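Local coordinates for 14-3-3 protein (Cryptosporidium parvum, PDB 3EFZ), which probably binds phosphoserine-containing partner proteins, as other members of the 14-3-3 family do in cell regulation and signalling, at residues Q180-R183 with S184-K188. Numbering follows the deposited sequence.
Sequences QRER and SFLEK
Gln180 and Ser184 meet one helical turn apart: the carbonyl O of Gln180 accepts a hydrogen bond from the backbone N of Ser184 at 3.0 Å. The Gln180 side chain leaves with CG anti to the backbone N (chi1 175°) and bends at chi2, which swings its amide along the helix until NE2 lies 2.6 Å from Ser184 OG.

Arg181 O accepts a hydrogen bond from Phe185 N at 3.0 Å, and the same oxygen sits obliquely by the Phe185 ring, 3.2 Å from CD1. Ser184 CB lies over the centre of one ring face. The Arg181 side chain turns elsewhere, to Arg141 and Ile145 of helix 138-158.

Glu182 O receives the last of the three i to i+4 hydrogen bonds, from Leu186 N at 3.0 Å. The two side chains run side by side in the same direction, Leu186 CD1 resting 3.6 Å from Glu182 CG. Beyond that apolar contact the carboxylate of the buried Glu182 reaches helix 193-207, where OE2 is hydrogen-bonded to Thr198 OG1.

Arg183 O is served by a water instead, which donates to it at 2.7 Å and to Leu186 O at 2.6 Å, bridging the final turn to the departing chain. Leu186 is the first residue to leave helical angles, its psi of 132° extending the backbone. This is the C-terminal end of helix 161-185 in the all-helical 14-3-3 fold, before the loop into helix 193-207.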
ATOM      1  N   GLN B 180     -20.546   0.869 -21.065  1.00 37.42           N
ATOM      2  CA  GLN B 180     -21.811   1.402 -21.583  1.00 38.24           C
ATOM      3  C   GLN B 180     -22.118   2.794 -21.011  1.00 37.93           C
ATOM      4  O   GLN B 180     -22.555   3.689 -21.744  1.00 38.44           O
ATOM      5  CB  GLN B 180     -22.980   0.429 -21.351  1.00 38.27           C
ATOM      6  CG  GLN B 180     -24.375   0.969 -21.765  1.00 41.90           C
ATOM      7  CD  GLN B 180     -24.369   1.677 -23.126  1.00 46.19           C
ATOM      8  OE1 GLN B 180     -24.093   1.071 -24.169  1.00 48.19           O
ATOM      9  NE2 GLN B 180     -24.672   2.973 -23.115  1.00 48.29           N
ATOM     10  N   ARG B 181     -21.885   2.975 -19.716  1.00 37.43           N
ATOM     11  CA  ARG B 181     -22.047   4.288 -19.088  1.00 37.58           C
ATOM     12  C   ARG B 181     -21.066   5.318 -19.661  1.00 37.39           C
ATOM     13  O   ARG B 181     -21.447   6.454 -19.948  1.00 37.55           O
ATOM     14  CB  ARG B 181     -21.889   4.181 -17.573  1.00 37.59           C
ATOM     15  CG  ARG B 181     -23.050   3.523 -16.868  1.00 37.36           C
ATOM     16  CD  ARG B 181     -22.612   3.173 -15.449  1.00 38.84           C
ATOM     17  NE  ARG B 181     -23.668   2.554 -14.652  1.00 37.79           N
ATOM     18  CZ  ARG B 181     -24.434   3.203 -13.778  1.00 39.22           C
ATOM     19  NH1 ARG B 181     -24.320   4.526 -13.590  1.00 36.06           N
ATOM     20  NH2 ARG B 181     -25.342   2.524 -13.098  1.00 39.93           N
ATOM     21  N   GLU B 182     -19.813   4.913 -19.852  1.00 37.20           N
ATOM     22  CA  GLU B 182     -18.822   5.771 -20.529  1.00 37.55           C
ATOM     23  C   GLU B 182     -19.222   6.172 -21.959  1.00 37.56           C
ATOM     24  O   GLU B 182     -19.095   7.340 -22.327  1.00 37.23           O
ATOM     25  CB  GLU B 182     -17.424   5.143 -20.481  1.00 36.96           C
ATOM     26  CG  GLU B 182     -16.878   5.088 -19.038  1.00 37.69           C
ATOM     27  CD  GLU B 182     -15.977   3.896 -18.763  1.00 37.05           C
ATOM     28  OE1 GLU B 182     -15.617   3.181 -19.720  1.00 36.61           O
ATOM     29  OE2 GLU B 182     -15.640   3.672 -17.580  1.00 36.61           O
ATOM     30  N   ARG B 183     -19.713   5.204 -22.738  1.00 38.14           N
ATOM     31  CA  ARG B 183     -20.249   5.441 -24.091  1.00 39.01           C
ATOM     32  C   ARG B 183     -21.406   6.448 -24.117  1.00 38.77           C
ATOM     33  O   ARG B 183     -21.485   7.293 -25.011  1.00 38.32           O
ATOM     34  CB  ARG B 183     -20.691   4.123 -24.748  1.00 38.87           C
ATOM     35  CG  ARG B 183     -19.538   3.265 -25.288  1.00 40.17           C
ATOM     36  CD  ARG B 183     -20.028   2.033 -26.071  1.00 40.51           C
ATOM     37  NE  ARG B 183     -19.777   0.787 -25.326  1.00 45.63           N
ATOM     38  CZ  ARG B 183     -20.721  -0.000 -24.806  1.00 44.91           C
ATOM     39  NH1 ARG B 183     -22.007   0.302 -24.949  1.00 44.69           N
ATOM     40  NH2 ARG B 183     -20.375  -1.097 -24.138  1.00 46.24           N
ATOM     41  N   SER B 184     -22.290   6.342 -23.127  1.00 39.23           N
ATOM     42  CA  SER B 184     -23.481   7.184 -22.998  1.00 39.61           C
ATOM     43  C   SER B 184     -23.182   8.624 -22.570  1.00 39.58           C
ATOM     44  O   SER B 184     -23.768   9.583 -23.097  1.00 39.09           O
ATOM     45  CB  SER B 184     -24.423   6.581 -21.958  1.00 39.77           C
ATOM     46  OG  SER B 184     -25.072   5.434 -22.455  1.00 41.78           O
ATOM     47  N   PHE B 185     -22.268   8.764 -21.613  1.00 39.84           N
ATOM     48  CA  PHE B 185     -22.163  10.001 -20.845  1.00 40.19           C
ATOM     49  C   PHE B 185     -20.903  10.822 -21.065  1.00 40.53           C
ATOM     50  O   PHE B 185     -20.888  12.019 -20.770  1.00 41.07           O
ATOM     51  CB  PHE B 185     -22.378   9.724 -19.356  1.00 39.70           C
ATOM     52  CG  PHE B 185     -23.695   9.058 -19.047  1.00 40.05           C
ATOM     53  CD1 PHE B 185     -23.746   7.929 -18.233  1.00 40.55           C
ATOM     54  CD2 PHE B 185     -24.886   9.547 -19.578  1.00 40.24           C
ATOM     55  CE1 PHE B 185     -24.960   7.303 -17.957  1.00 39.94           C
ATOM     56  CE2 PHE B 185     -26.093   8.925 -19.308  1.00 40.05           C
ATOM     57  CZ  PHE B 185     -26.127   7.796 -18.496  1.00 38.74           C
ATOM     58  N   LEU B 186     -19.866  10.195 -21.607  1.00 41.01           N
ATOM     59  CA  LEU B 186     -18.584  10.868 -21.756  1.00 41.05           C
ATOM     60  C   LEU B 186     -18.398  11.496 -23.117  1.00 41.57           C
ATOM     61  O   LEU B 186     -18.649  10.883 -24.157  1.00 42.16           O
ATOM     62  CB  LEU B 186     -17.411   9.939 -21.430  1.00 40.52           C
ATOM     63  CG  LEU B 186     -17.274   9.462 -19.985  1.00 38.85           C
ATOM     64  CD1 LEU B 186     -16.119   8.488 -19.888  1.00 36.47           C
ATOM     65  CD2 LEU B 186     -17.080  10.628 -19.029  1.00 37.91           C
ATOM     66  N   GLU B 187     -17.970  12.748 -23.070  1.00 41.95           N
ATOM     67  CA  GLU B 187     -17.601  13.540 -24.231  1.00 42.41           C
ATOM     68  C   GLU B 187     -16.424  12.879 -24.937  1.00 42.04           C
ATOM     69  O   GLU B 187     -15.422  12.535 -24.301  1.00 42.42           O
ATOM     70  CB  GLU B 187     -17.249  14.970 -23.782  1.00 42.63           C
ATOM     71  CG  GLU B 187     -16.444  15.074 -22.433  1.00 45.03           C
ATOM     72  CD  GLU B 187     -17.240  14.656 -21.163  1.00 46.64           C
ATOM     73  OE1 GLU B 187     -16.653  14.025 -20.251  1.00 46.67           O
ATOM     74  OE2 GLU B 187     -18.453  14.955 -21.081  1.00 48.52           O
ATOM     75  N   LYS B 188     -16.565  12.675 -26.247  1.00 41.78           N
ATOM     76  CA  LYS B 188     -15.525  12.046 -27.064  1.00 41.24           C
ATOM     77  C   LYS B 188     -14.985  10.793 -26.354  1.00 40.57           C
ATOM     78  O   LYS B 188     -13.791  10.679 -26.073  1.00 40.66           O
ATOM     79  CB  LYS B 188     -14.413  13.061 -27.379  1.00 41.39           C
ATOM     80  CG  LYS B 188     -13.686  12.826 -28.696  1.00 41.92           C
ATOM     81  CD  LYS B 188     -12.731  13.974 -29.004  1.00 41.97           C
TER
HETATM   82  O   HOH W   1     -20.882   9.915 -24.984  1.00 51.42           O